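Local coordinates for protein sensor histidine kinase (Rhodopseudomonas palustris, PDB 3VA9) that probably phosphorylates itself on a histidine from ATP as a membrane-bound two-component sensor kinase, of which this chain is the helical sensor domain, at residues I24-Q29 and A61-G66; G40-G45 and L101-M106; L86-R91 and E123-S128. All blocks are in the same frame, centred on the assembly; numbering follows the deposited sequence.

Interaction 1 (I24-Q29 and A61-G66)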
ATOM      1  N   ILE A  24     -10.653   3.158   2.690  1.00 45.93           N
ATOM      2  CA  ILE A  24      -9.422   3.105   3.475  1.00 51.24           C
ATOM      3  C   ILE A  24      -9.009   1.665   3.766  1.00 54.04           C
ATOM      4  O   ILE A  24      -7.826   1.328   3.749  1.00 54.65           O
ATOM      5  CB  ILE A  24      -9.582   3.871   4.803  1.00 49.86           C
ATOM      6  CG1 ILE A  24      -9.643   5.377   4.541  1.00 50.50           C
ATOM      7  CG2 ILE A  24      -8.446   3.547   5.756  1.00 48.41           C
ATOM      8  CD1 ILE A  24      -9.971   6.184   5.768  1.00 57.09           C
ATOM      9  N   SER A  25     -10.000   0.821   4.033  1.00 51.85           N
ATOM     10  CA  SER A  25      -9.763  -0.586   4.316  1.00 53.10           C
ATOM     11  C   SER A  25      -9.345  -1.327   3.052  1.00 48.57           C
ATOM     12  O   SER A  25      -8.545  -2.254   3.098  1.00 56.39           O
ATOM     13  CB  SER A  25     -11.027  -1.214   4.905  1.00 60.17           C
ATOM     14  OG  SER A  25     -11.093  -2.593   4.604  1.00 70.06           O
ATOM     15  N   ALA A  26      -9.894  -0.906   1.921  1.00 44.64           N
ATOM     16  CA  ALA A  26      -9.542  -1.487   0.638  1.00 40.75           C
ATOM     17  C   ALA A  26      -8.105  -1.141   0.244  1.00 45.80           C
ATOM     18  O   ALA A  26      -7.462  -1.874  -0.512  1.00 49.56           O
ATOM     19  CB  ALA A  26     -10.528  -1.031  -0.435  1.00 37.87           C
ATOM     20  N   ILE A  27      -7.598  -0.028   0.762  1.00 49.18           N
ATOM     21  CA  ILE A  27      -6.215   0.370   0.498  1.00 45.55           C
ATOM     22  C   ILE A  27      -5.219  -0.468   1.302  1.00 34.33           C
ATOM     23  O   ILE A  27      -4.205  -0.925   0.778  1.00 33.02           O
ATOM     24  CB  ILE A  27      -6.003   1.877   0.756  1.00 43.34           C
ATOM     25  CG1 ILE A  27      -6.653   2.679  -0.373  1.00 43.34           C
ATOM     26  CG2 ILE A  27      -4.518   2.205   0.860  1.00 37.86           C
ATOM     27  CD1 ILE A  27      -6.749   4.142  -0.097  1.00 47.89           C
ATOM     28  N   GLN A  28      -5.521  -0.656   2.580  1.00 38.92           N
ATOM     29  CA  GLN A  28      -4.785  -1.582   3.431  1.00 46.65           C
ATOM     30  C   GLN A  28      -4.718  -2.967   2.781  1.00 41.44           C
ATOM     31  O   GLN A  28      -3.645  -3.547   2.653  1.00 36.22           O
ATOM     32  CB  GLN A  28      -5.475  -1.663   4.792  1.00 56.89           C
ATOM     33  CG  GLN A  28      -5.066  -2.831   5.660  1.00 71.24           C
ATOM     34  CD  GLN A  28      -5.995  -2.999   6.852  1.00 83.24           C
ATOM     35  OE1 GLN A  28      -7.007  -3.707   6.778  1.00 80.44           O
ATOM     36  NE2 GLN A  28      -5.664  -2.334   7.956  1.00 85.94           N
ATOM     37  N   GLN A  29      -5.873  -3.481   2.360  1.00 37.92           N
ATOM     38  CA  GLN A  29      -5.948  -4.762   1.662  1.00 39.74           C
ATOM     39  C   GLN A  29      -4.979  -4.854   0.483  1.00 42.34           C
ATOM     40  O   GLN A  29      -4.189  -5.800   0.393  1.00 39.57           O
ATOM     41  CB  GLN A  29      -7.377  -5.034   1.177  1.00 45.15           C
ATOM     42  CG  GLN A  29      -7.515  -6.300   0.331  1.00 65.20           C
ATOM     43  CD  GLN A  29      -8.930  -6.517  -0.191  1.00 82.82           C
ATOM     44  OE1 GLN A  29      -9.828  -5.712   0.060  1.00 89.25           O
ATOM     45  NE2 GLN A  29      -9.132  -7.613  -0.920  1.00 83.59           N
ATOM     46  N   ALA A  61      -3.183   2.007  -6.674  1.00 30.97           N
ATOM     47  CA  ALA A  61      -3.128   3.301  -7.339  1.00 34.74           C
ATOM     48  C   ALA A  61      -4.547   3.823  -7.608  1.00 35.61           C
ATOM     49  O   ALA A  61      -4.863   4.965  -7.279  1.00 37.37           O
ATOM     50  CB  ALA A  61      -2.321   3.205  -8.635  1.00 31.03           C
ATOM     51  N   ALA A  62      -5.401   2.971  -8.173  1.00 31.48           N
ATOM     52  CA  ALA A  62      -6.780   3.357  -8.480  1.00 39.78           C
ATOM     53  C   ALA A  62      -7.580   3.713  -7.224  1.00 44.11           C
ATOM     54  O   ALA A  62      -8.340   4.676  -7.221  1.00 47.49           O
ATOM     55  CB  ALA A  62      -7.480   2.264  -9.266  1.00 38.48           C
ATOM     56  N   ARG A  63      -7.399   2.937  -6.159  1.00 44.20           N
ATOM     57  CA  ARG A  63      -8.096   3.196  -4.898  1.00 38.81           C
ATOM     58  C   ARG A  63      -7.596   4.454  -4.196  1.00 41.77           C
ATOM     59  O   ARG A  63      -8.376   5.164  -3.557  1.00 44.18           O
ATOM     60  CB  ARG A  63      -7.996   1.983  -3.976  1.00 38.16           C
ATOM     61  CG  ARG A  63      -8.778   0.800  -4.499  1.00 43.21           C
ATOM     62  CD  ARG A  63      -8.487  -0.476  -3.746  1.00 47.25           C
ATOM     63  NE  ARG A  63      -9.086  -1.620  -4.433  1.00 49.98           N
ATOM     64  CZ  ARG A  63      -8.940  -2.886  -4.057  1.00 47.76           C
ATOM     65  NH1 ARG A  63      -8.210  -3.188  -2.991  1.00 43.38           N
ATOM     66  NH2 ARG A  63      -9.522  -3.850  -4.752  1.00 50.09           N
ATOM     67  N   LEU A  64      -6.297   4.728  -4.312  1.00 34.06           N
ATOM     68  CA  LEU A  64      -5.740   5.977  -3.801  1.00 37.56           C
ATOM     69  C   LEU A  64      -6.282   7.184  -4.573  1.00 42.70           C
ATOM     70  O   LEU A  64      -6.632   8.196  -3.966  1.00 42.07           O
ATOM     71  CB  LEU A  64      -4.206   5.962  -3.831  1.00 32.23           C
ATOM     72  CG  LEU A  64      -3.531   5.065  -2.783  1.00 37.99           C
ATOM     73  CD1 LEU A  64      -2.098   4.727  -3.163  1.00 31.34           C
ATOM     74  CD2 LEU A  64      -3.594   5.683  -1.392  1.00 31.15           C
ATOM     75  N   ASP A  65      -6.336   7.075  -5.904  1.00 44.31           N
ATOM     76  CA  ASP A  65      -6.865   8.154  -6.753  1.00 48.90           C
ATOM     77  C   ASP A  65      -8.314   8.484  -6.369  1.00 51.78           C
ATOM     78  O   ASP A  65      -8.710   9.649  -6.321  1.00 58.15           O
ATOM     79  CB  ASP A  65      -6.839   7.768  -8.240  1.00 44.35           C
ATOM     80  CG  ASP A  65      -5.437   7.560  -8.791  1.00 48.38           C
ATOM     81  OD1 ASP A  65      -4.455   8.065  -8.200  1.00 49.34           O
ATOM     82  OD2 ASP A  65      -5.330   6.895  -9.850  1.00 39.07           O
ATOM     83  N   GLY A  66      -9.097   7.442  -6.111  1.00 47.95           N
ATOM     84  CA  GLY A  66     -10.504   7.585  -5.778  1.00 52.99           C
ATOM     85  C   GLY A  66     -10.783   8.052  -4.361  1.00 59.40           C
ATOM     86  O   GLY A  66     -11.719   8.811  -4.125  1.00 61.15           O
TER
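The aliphatic part of Arg63 lies over the methyl of Ala26, its CD 3.9 Å from Ala26 CB, before its guanidinium reaches the backbone of the other helix. The two helices, 18-44 and 47-70, follow one another in the chain and form an antiparallel pair in the four-helix bundle of this CHASE3 sensor domain. Their segment axes come within 9.5 Å at an angle of 157°, and the backbones are nearest at Ile27 and Arg63.

Alanine suits its place because a lone methyl lets the arginine lie close against the helix. In Arg63, CG stands anti to the carbonyl carbon (chi1 -68°) and the chain then runs extended from CG to NE, a length that lets its charged end span the gap while its root stays apolar. The side chains of Ile27 and Arg63 run alongside in opposite senses, with Ile27 CG1 3.9 Å from Arg63 CB.

Further inside, the buried Ile27 and Leu64 are set roughly perpendicular and touch through their end methyls, Ile27 CD1 lying 3.7 Å from Leu64 CD2. Both also pack on Leu84 of helix 75-101, so these branched hydrocarbons belong to the core of the bundle, whereas Arg63 borders it.

The polar link is a single hydrogen bond: Arg63 NH1 donates to Ala26 O over 2.9 Å, bent to 140° at the hydrogen. The oxygen lies somewhat out of the guanidinium plane, and the donor nitrogen is itself tilted from the plane of the Ala26 carbonyl.

Interaction 2 (G40-G45 and L101-M106)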
ATOM      1  N   GLY A  40       5.068 -14.523  -2.646  1.00 27.71           N
ATOM      2  CA  GLY A  40       4.677 -15.758  -3.312  1.00 27.71           C
ATOM      3  C   GLY A  40       5.443 -15.994  -4.611  1.00 32.11           C
ATOM      4  O   GLY A  40       5.802 -17.133  -4.924  1.00 36.27           O
ATOM      5  N   PHE A  41       5.701 -14.916  -5.357  1.00 29.32           N
ATOM      6  CA  PHE A  41       6.457 -14.981  -6.619  1.00 30.26           C
ATOM      7  C   PHE A  41       7.921 -15.350  -6.389  1.00 30.15           C
ATOM      8  O   PHE A  41       8.475 -16.193  -7.102  1.00 29.14           O
ATOM      9  CB  PHE A  41       6.366 -13.645  -7.372  1.00 31.21           C
ATOM     10  CG  PHE A  41       7.129 -13.615  -8.683  1.00 37.31           C
ATOM     11  CD1 PHE A  41       6.896 -14.572  -9.664  1.00 22.84           C
ATOM     12  CD2 PHE A  41       8.060 -12.614  -8.938  1.00 32.74           C
ATOM     13  CE1 PHE A  41       7.586 -14.539 -10.875  1.00 29.42           C
ATOM     14  CE2 PHE A  41       8.748 -12.569 -10.148  1.00 34.93           C
ATOM     15  CZ  PHE A  41       8.510 -13.536 -11.120  1.00 31.24           C
ATOM     16  N   LEU A  42       8.546 -14.720  -5.394  1.00 27.31           N
ATOM     17  CA  LEU A  42       9.917 -15.068  -5.020  1.00 28.85           C
ATOM     18  C   LEU A  42      10.034 -16.527  -4.606  1.00 34.48           C
ATOM     19  O   LEU A  42      11.018 -17.197  -4.924  1.00 42.07           O
ATOM     20  CB  LEU A  42      10.396 -14.207  -3.858  1.00 34.38           C
ATOM     21  CG  LEU A  42      10.905 -12.801  -4.112  1.00 44.64           C
ATOM     22  CD1 LEU A  42      11.565 -12.302  -2.833  1.00 37.29           C
ATOM     23  CD2 LEU A  42      11.896 -12.812  -5.265  1.00 55.25           C
ATOM     24  N   LEU A  43       9.029 -17.011  -3.879  1.00 34.32           N
ATOM     25  CA  LEU A  43       9.042 -18.377  -3.360  1.00 29.67           C
ATOM     26  C   LEU A  43       8.862 -19.438  -4.440  1.00 37.95           C
ATOM     27  O   LEU A  43       9.528 -20.476  -4.411  1.00 37.64           O
ATOM     28  CB  LEU A  43       7.939 -18.547  -2.315  1.00 23.69           C
ATOM     29  CG  LEU A  43       8.283 -18.101  -0.895  1.00 31.63           C
ATOM     30  CD1 LEU A  43       7.015 -18.046  -0.065  1.00 30.41           C
ATOM     31  CD2 LEU A  43       9.346 -19.026  -0.256  1.00 25.68           C
ATOM     32  N   THR A  44       7.956 -19.176  -5.383  1.00 40.08           N
ATOM     33  CA  THR A  44       7.492 -20.216  -6.306  1.00 36.17           C
ATOM     34  C   THR A  44       7.933 -20.032  -7.750  1.00 36.81           C
ATOM     35  O   THR A  44       8.017 -21.003  -8.494  1.00 44.07           O
ATOM     36  CB  THR A  44       5.955 -20.327  -6.317  1.00 35.75           C
ATOM     37  OG1 THR A  44       5.390 -19.123  -6.857  1.00 30.90           O
ATOM     38  CG2 THR A  44       5.414 -20.577  -4.910  1.00 30.37           C
ATOM     39  N   GLY A  45       8.190 -18.795  -8.157  1.00 35.67           N
ATOM     40  CA  GLY A  45       8.513 -18.522  -9.547  1.00 31.20           C
ATOM     41  C   GLY A  45       7.295 -18.658 -10.454  1.00 37.98           C
ATOM     42  O   GLY A  45       7.415 -18.662 -11.676  1.00 42.45           O
ATOM     43  N   LEU A 101      14.247  -8.242  -9.368  1.00 36.31           N
ATOM     44  CA  LEU A 101      15.334  -9.185  -9.141  1.00 36.89           C
ATOM     45  C   LEU A 101      14.798 -10.618  -9.224  1.00 38.74           C
ATOM     46  O   LEU A 101      15.368 -11.457  -9.912  1.00 34.65           O
ATOM     47  CB  LEU A 101      16.028  -8.913  -7.806  1.00 35.38           C
ATOM     48  CG  LEU A 101      16.871  -7.631  -7.783  1.00 38.59           C
ATOM     49  CD1 LEU A 101      17.251  -7.237  -6.358  1.00 37.26           C
ATOM     50  CD2 LEU A 101      18.117  -7.770  -8.669  1.00 35.16           C
ATOM     51  N   GLY A 102      13.699 -10.890  -8.529  1.00 35.14           N
ATOM     52  CA  GLY A 102      12.950 -12.113  -8.756  1.00 35.81           C
ATOM     53  C   GLY A 102      13.609 -13.402  -8.299  1.00 37.81           C
ATOM     54  O   GLY A 102      14.760 -13.397  -7.864  1.00 39.85           O
ATOM     55  N   PRO A 103      12.871 -14.520  -8.402  1.00 36.20           N
ATOM     56  CA  PRO A 103      13.297 -15.832  -7.906  1.00 41.20           C
ATOM     57  C   PRO A 103      14.557 -16.331  -8.612  1.00 45.64           C
ATOM     58  O   PRO A 103      15.340 -17.066  -8.010  1.00 44.98           O
ATOM     59  CB  PRO A 103      12.096 -16.734  -8.222  1.00 38.10           C
ATOM     60  CG  PRO A 103      11.392 -16.044  -9.349  1.00 36.41           C
ATOM     61  CD  PRO A 103      11.569 -14.584  -9.089  1.00 35.41           C
ATOM     62  N   GLU A 104      14.749 -15.929  -9.866  1.00 45.89           N
ATOM     63  CA  GLU A 104      15.942 -16.316 -10.620  1.00 44.51           C
ATOM     64  C   GLU A 104      17.197 -15.667 -10.037  1.00 44.71           C
ATOM     65  O   GLU A 104      18.316 -16.063 -10.361  1.00 46.29           O
ATOM     66  CB  GLU A 104      15.802 -15.969 -12.108  1.00 42.03           C
ATOM     67  CG  GLU A 104      15.935 -14.471 -12.440  1.00 51.41           C
ATOM     68  CD  GLU A 104      14.650 -13.671 -12.214  1.00 52.49           C
ATOM     69  OE1 GLU A 104      13.705 -14.195 -11.589  1.00 48.97           O
ATOM     70  OE2 GLU A 104      14.585 -12.507 -12.670  1.00 55.27           O
ATOM     71  N   ARG A 105      16.999 -14.669  -9.178  1.00 41.18           N
ATOM     72  CA  ARG A 105      18.094 -14.026  -8.452  1.00 39.52           C
ATOM     73  C   ARG A 105      17.766 -13.973  -6.962  1.00 41.30           C
ATOM     74  O   ARG A 105      17.764 -12.904  -6.335  1.00 40.41           O
ATOM     75  CB  ARG A 105      18.375 -12.628  -9.008  1.00 36.63           C
ATOM     76  CG  ARG A 105      19.094 -12.654 -10.363  1.00 42.84           C
ATOM     77  CD  ARG A 105      19.148 -11.280 -11.021  1.00 51.38           C
ATOM     78  NE  ARG A 105      17.833 -10.834 -11.480  1.00 56.85           N
ATOM     79  CZ  ARG A 105      17.644  -9.903 -12.412  1.00 56.43           C
ATOM     80  NH1 ARG A 105      18.685  -9.316 -12.991  1.00 52.57           N
ATOM     81  NH2 ARG A 105      16.412  -9.561 -12.769  1.00 47.33           N
ATOM     82  N   MET A 106      17.495 -15.153  -6.412  1.00 37.54           N
ATOM     83  CA  MET A 106      17.048 -15.310  -5.032  1.00 38.70           C
ATOM     84  C   MET A 106      17.873 -14.529  -4.001  1.00 42.78           C
ATOM     85  O   MET A 106      17.318 -13.770  -3.208  1.00 45.64           O
ATOM     86  CB  MET A 106      17.012 -16.800  -4.659  1.00 32.90           C
ATOM     87  CG  MET A 106      16.370 -17.076  -3.305  1.00 43.84           C
ATOM     88  SD  MET A 106      14.644 -16.554  -3.271  1.00 64.04           S
ATOM     89  CE  MET A 106      13.956 -17.663  -4.504  1.00 64.92           C
TER
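The ring of Phe41 carries Pro103 CD over one face, displaced from the middle toward the rim and 4.0 Å from the ring centroid. This is a CH-pi contact. Its closest ring atom is Phe41 CE2, 3.6 Å from Pro103 CD. With Phe41 CG anti to the backbone N (chi1 179°), the ring is carried to the proline. A second flat group, the guanidinium of Arg105, folds back on its own segment: Leu101 CD2 lies over one face, while Leu101 O sits at the edge, in plane, and accepts from Arg105 NE on a lone pair at 3.0 Å. Arg105 NH2 also pairs with Glu104 OE2 in a salt bridge within the same segment.

Proline is apt here because its rigid ring offers hydrocarbon on several sides. Pro103 CB rests 3.5 Å from Leu42 O, and Pro103 CG is 3.8 Å from Gly45 CA. Leu42 adds its CD2 methyl, 3.5 Å from Gly102 C, beside the start of the proline. The chain of Met106, bent at both chi2 and chi3, brings its CE toward Leu42 O, although the modelled separation is too short to be trusted.

Glycine fits both helix exits: Gly45 (phi 72°) and Gly102 (phi 70°) each take the positive phi with which the chain leaves its helix. At Gly102 the Glu104 carboxylate, through OE1, also leaves no space for a side chain.

The C-terminal turn of helix 18-44 thus rests on the link between helices 75-101 and 106-116, with Phe41 also touching Tyr49 and Arg50 of helix 47-70 and Leu42 reaching Ala109 of helix 106-116.

Interaction 3 (L86-R91 and E123-S128)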
ATOM      1  N   LEU A  86       2.793   9.121  -0.333  1.00 25.84           N
ATOM      2  CA  LEU A  86       4.247   9.152  -0.291  1.00 27.82           C
ATOM      3  C   LEU A  86       4.769   7.816   0.228  1.00 31.43           C
ATOM      4  O   LEU A  86       5.676   7.214  -0.357  1.00 33.23           O
ATOM      5  CB  LEU A  86       4.748  10.290   0.612  1.00 33.05           C
ATOM      6  CG  LEU A  86       6.269  10.363   0.855  1.00 34.28           C
ATOM      7  CD1 LEU A  86       7.024  10.508  -0.463  1.00 33.51           C
ATOM      8  CD2 LEU A  86       6.635  11.505   1.798  1.00 30.50           C
ATOM      9  N   LEU A  87       4.187   7.368   1.336  1.00 30.34           N
ATOM     10  CA  LEU A  87       4.608   6.133   1.990  1.00 27.16           C
ATOM     11  C   LEU A  87       4.334   4.921   1.102  1.00 30.39           C
ATOM     12  O   LEU A  87       5.178   4.039   0.981  1.00 29.27           O
ATOM     13  CB  LEU A  87       3.908   5.979   3.350  1.00 23.41           C
ATOM     14  CG  LEU A  87       4.303   6.963   4.471  1.00 35.80           C
ATOM     15  CD1 LEU A  87       3.358   6.877   5.668  1.00 32.95           C
ATOM     16  CD2 LEU A  87       5.743   6.760   4.924  1.00 31.01           C
ATOM     17  N   THR A  88       3.162   4.878   0.469  1.00 27.69           N
ATOM     18  CA  THR A  88       2.825   3.741  -0.393  1.00 20.85           C
ATOM     19  C   THR A  88       3.662   3.731  -1.682  1.00 23.90           C
ATOM     20  O   THR A  88       4.012   2.666  -2.178  1.00 27.96           O
ATOM     21  CB  THR A  88       1.302   3.631  -0.702  1.00 20.58           C
ATOM     22  OG1 THR A  88       0.854   4.791  -1.407  1.00 27.66           O
ATOM     23  CG2 THR A  88       0.500   3.492   0.574  1.00 21.06           C
ATOM     24  N   ASP A  89       3.992   4.912  -2.210  1.00 26.50           N
ATOM     25  CA  ASP A  89       4.908   5.003  -3.351  1.00 27.49           C
ATOM     26  C   ASP A  89       6.320   4.466  -3.028  1.00 32.51           C
ATOM     27  O   ASP A  89       6.916   3.734  -3.821  1.00 32.73           O
ATOM     28  CB  ASP A  89       4.991   6.445  -3.891  1.00 31.36           C
ATOM     29  CG  ASP A  89       3.839   6.802  -4.844  1.00 36.69           C
ATOM     30  OD1 ASP A  89       2.884   6.006  -4.999  1.00 36.41           O
ATOM     31  OD2 ASP A  89       3.893   7.898  -5.443  1.00 37.50           O
ATOM     32  N   MET A  90       6.858   4.831  -1.870  1.00 31.60           N
ATOM     33  CA  MET A  90       8.154   4.298  -1.457  1.00 30.08           C
ATOM     34  C   MET A  90       8.090   2.777  -1.250  1.00 24.10           C
ATOM     35  O   MET A  90       9.010   2.061  -1.607  1.00 28.68           O
ATOM     36  CB  MET A  90       8.646   4.986  -0.182  1.00 27.73           C
ATOM     37  CG  MET A  90       8.776   6.509  -0.292  1.00 35.86           C
ATOM     38  SD  MET A  90       9.137   7.292   1.303  1.00 37.06           S
ATOM     39  CE  MET A  90      10.663   6.461   1.710  1.00 32.11           C
ATOM     40  N   ARG A  91       7.000   2.296  -0.665  1.00 22.35           N
ATOM     41  CA  ARG A  91       6.842   0.866  -0.401  1.00 28.62           C
ATOM     42  C   ARG A  91       6.725   0.080  -1.705  1.00 29.55           C
ATOM     43  O   ARG A  91       7.410  -0.927  -1.898  1.00 29.24           O
ATOM     44  CB  ARG A  91       5.624   0.604   0.493  1.00 16.16           C
ATOM     45  CG  ARG A  91       5.438  -0.871   0.869  1.00 22.30           C
ATOM     46  CD  ARG A  91       6.750  -1.482   1.395  1.00 25.50           C
ATOM     47  NE  ARG A  91       6.547  -2.818   1.956  1.00 23.06           N
ATOM     48  CZ  ARG A  91       7.512  -3.710   2.150  1.00 26.43           C
ATOM     49  NH1 ARG A  91       8.763  -3.413   1.833  1.00 28.33           N
ATOM     50  NH2 ARG A  91       7.227  -4.902   2.666  1.00 27.47           N
ATOM     51  N   GLU A 123       4.823  -0.635   8.846  1.00 46.26           N
ATOM     52  CA  GLU A 123       4.326  -0.066  10.091  1.00 54.63           C
ATOM     53  C   GLU A 123       3.841   1.358   9.857  1.00 52.91           C
ATOM     54  O   GLU A 123       2.777   1.749  10.338  1.00 48.07           O
ATOM     55  CB  GLU A 123       5.423  -0.060  11.162  1.00 64.57           C
ATOM     56  CG  GLU A 123       5.863  -1.442  11.643  1.00 74.88           C
ATOM     57  CD  GLU A 123       6.846  -2.126  10.701  1.00 79.77           C
ATOM     58  OE1 GLU A 123       7.227  -1.525   9.672  1.00 78.76           O
ATOM     59  OE2 GLU A 123       7.244  -3.271  10.998  1.00 80.63           O
ATOM     60  N   ARG A 124       4.634   2.133   9.119  1.00 49.53           N
ATOM     61  CA  ARG A 124       4.344   3.547   8.907  1.00 39.82           C
ATOM     62  C   ARG A 124       3.062   3.740   8.100  1.00 41.89           C
ATOM     63  O   ARG A 124       2.272   4.646   8.377  1.00 41.52           O
ATOM     64  CB  ARG A 124       5.535   4.251   8.257  1.00 41.14           C
ATOM     65  CG  ARG A 124       6.713   4.451   9.206  1.00 36.96           C
ATOM     66  CD  ARG A 124       8.010   4.689   8.461  1.00 34.61           C
ATOM     67  NE  ARG A 124       8.077   6.007   7.840  1.00 43.27           N
ATOM     68  CZ  ARG A 124       9.047   6.388   7.014  1.00 39.16           C
ATOM     69  NH1 ARG A 124      10.015   5.537   6.697  1.00 40.88           N
ATOM     70  NH2 ARG A 124       9.044   7.608   6.494  1.00 34.53           N
ATOM     71  N   ILE A 125       2.842   2.871   7.120  1.00 31.90           N
ATOM     72  CA  ILE A 125       1.605   2.920   6.353  1.00 35.86           C
ATOM     73  C   ILE A 125       0.385   2.612   7.224  1.00 40.67           C
ATOM     74  O   ILE A 125      -0.623   3.316   7.153  1.00 44.80           O
ATOM     75  CB  ILE A 125       1.643   1.981   5.147  1.00 37.07           C
ATOM     76  CG1 ILE A 125       2.568   2.552   4.070  1.00 34.30           C
ATOM     77  CG2 ILE A 125       0.243   1.786   4.586  1.00 42.86           C
ATOM     78  CD1 ILE A 125       3.113   1.504   3.126  1.00 35.59           C
ATOM     79  N   GLU A 126       0.481   1.576   8.055  1.00 46.67           N
ATOM     80  CA  GLU A 126      -0.621   1.210   8.953  1.00 51.29           C
ATOM     81  C   GLU A 126      -0.975   2.361   9.887  1.00 44.21           C
ATOM     82  O   GLU A 126      -2.147   2.657  10.105  1.00 52.96           O
ATOM     83  CB  GLU A 126      -0.299  -0.054   9.758  1.00 64.51           C
ATOM     84  CG  GLU A 126      -0.258  -1.331   8.921  1.00 81.58           C
ATOM     85  CD  GLU A 126      -1.443  -1.455   7.969  1.00100.35           C
ATOM     86  OE1 GLU A 126      -2.594  -1.241   8.410  1.00107.08           O
ATOM     87  OE2 GLU A 126      -1.223  -1.774   6.780  1.00104.08           O
ATOM     88  N   THR A 127       0.047   3.009  10.429  1.00 39.72           N
ATOM     89  CA  THR A 127      -0.137   4.222  11.215  1.00 51.89           C
ATOM     90  C   THR A 127      -0.830   5.307  10.383  1.00 55.55           C
ATOM     91  O   THR A 127      -1.746   5.991  10.856  1.00 53.95           O
ATOM     92  CB  THR A 127       1.222   4.758  11.706  1.00 56.99           C
ATOM     93  OG1 THR A 127       1.879   3.749  12.482  1.00 61.06           O
ATOM     94  CG2 THR A 127       1.050   6.028  12.542  1.00 52.65           C
ATOM     95  N   SER A 128      -0.376   5.460   9.142  1.00 48.76           N
ATOM     96  CA  SER A 128      -0.931   6.444   8.221  1.00 41.19           C
ATOM     97  C   SER A 128      -2.410   6.176   7.943  1.00 45.13           C
ATOM     98  O   SER A 128      -3.225   7.100   7.904  1.00 49.75           O
ATOM     99  CB  SER A 128      -0.142   6.437   6.914  1.00 45.50           C
ATOM    100  OG  SER A 128      -0.493   7.537   6.105  1.00 51.13           O
TER
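Arg124 O, gripped by Ser128 N in a helical hydrogen bond of 2.9 Å, also has a methyl of Leu87 set against it, with Leu87 CD1 3.7 Å away. The same methyl touches Ser128 CB at 3.7 Å, so one branch of the leucine lies between successive turns of helix 121-142. A small serine leaves room for it there.

The other branch meets the side chain of Arg124, which crosses Leu87 nearly at a right angle. Leu87 CD2 sits over one face of the guanidinium, 3.8 Å from Arg124 NH2. A forked leucine suits this place because its two methyls serve both surfaces at once. The arginine is bent at chi3 (72°), which turns NE away from an extended course. Its flat group is therefore in contact with hydrocarbon on this face, while NH1 is hydrogen-bonded to Asp119 O, outside the two segments.

On the Ile125 side of Leu87 the contacts are mainly between hydrocarbon atoms. Leu87 CB lies 3.7 Å from Ile125 CG1, and the buried isoleucine has a branch long enough to bring CD1 to Arg91 CB, also at 3.7 Å. Thr88 CG2 flanks it more loosely, 4.2 Å from Ile125 CD1; the threonine hydroxyl, meanwhile, bonds back to Arg85 O. Arg91 meets Ile125 through CB and CG, while its guanidinium is held by a salt bridge to Glu35 and a hydrogen bond to Gln94. No hydrogen bond joins the two segments, whose hold on each other is by packing.

Leu84 covers Ile125 and Ser128 from one turn earlier in helix 75-101. With segment axes 9.6 Å apart and running at 154° to each other, the two helices form an antiparallel pair characteristic of the CHASE3 four-helix bundle.

Interactions 1 and 3 each join one antiparallel helix pair, 18-44 with 47-70 and 75-101 with 121-142, and together they bring in four of the chain's five helices, their centres about 12 Å apart. The pairs meet directly: Leu64 CD1 packs 3.4 Å from Thr88 OG1, and Gln28 NE2 lies 3.3 Å from Glu126 OE1, a probable hydrogen bond, although Glu126 is poorly ordered. Interaction 2 sits toward one end, its centre about 26 Å from that of interaction 1 and about 24 Å from that of interaction 3, and touches neither. It shares helix 18-44 with interaction 1, so that helix connects the bundle's middle to its far turn.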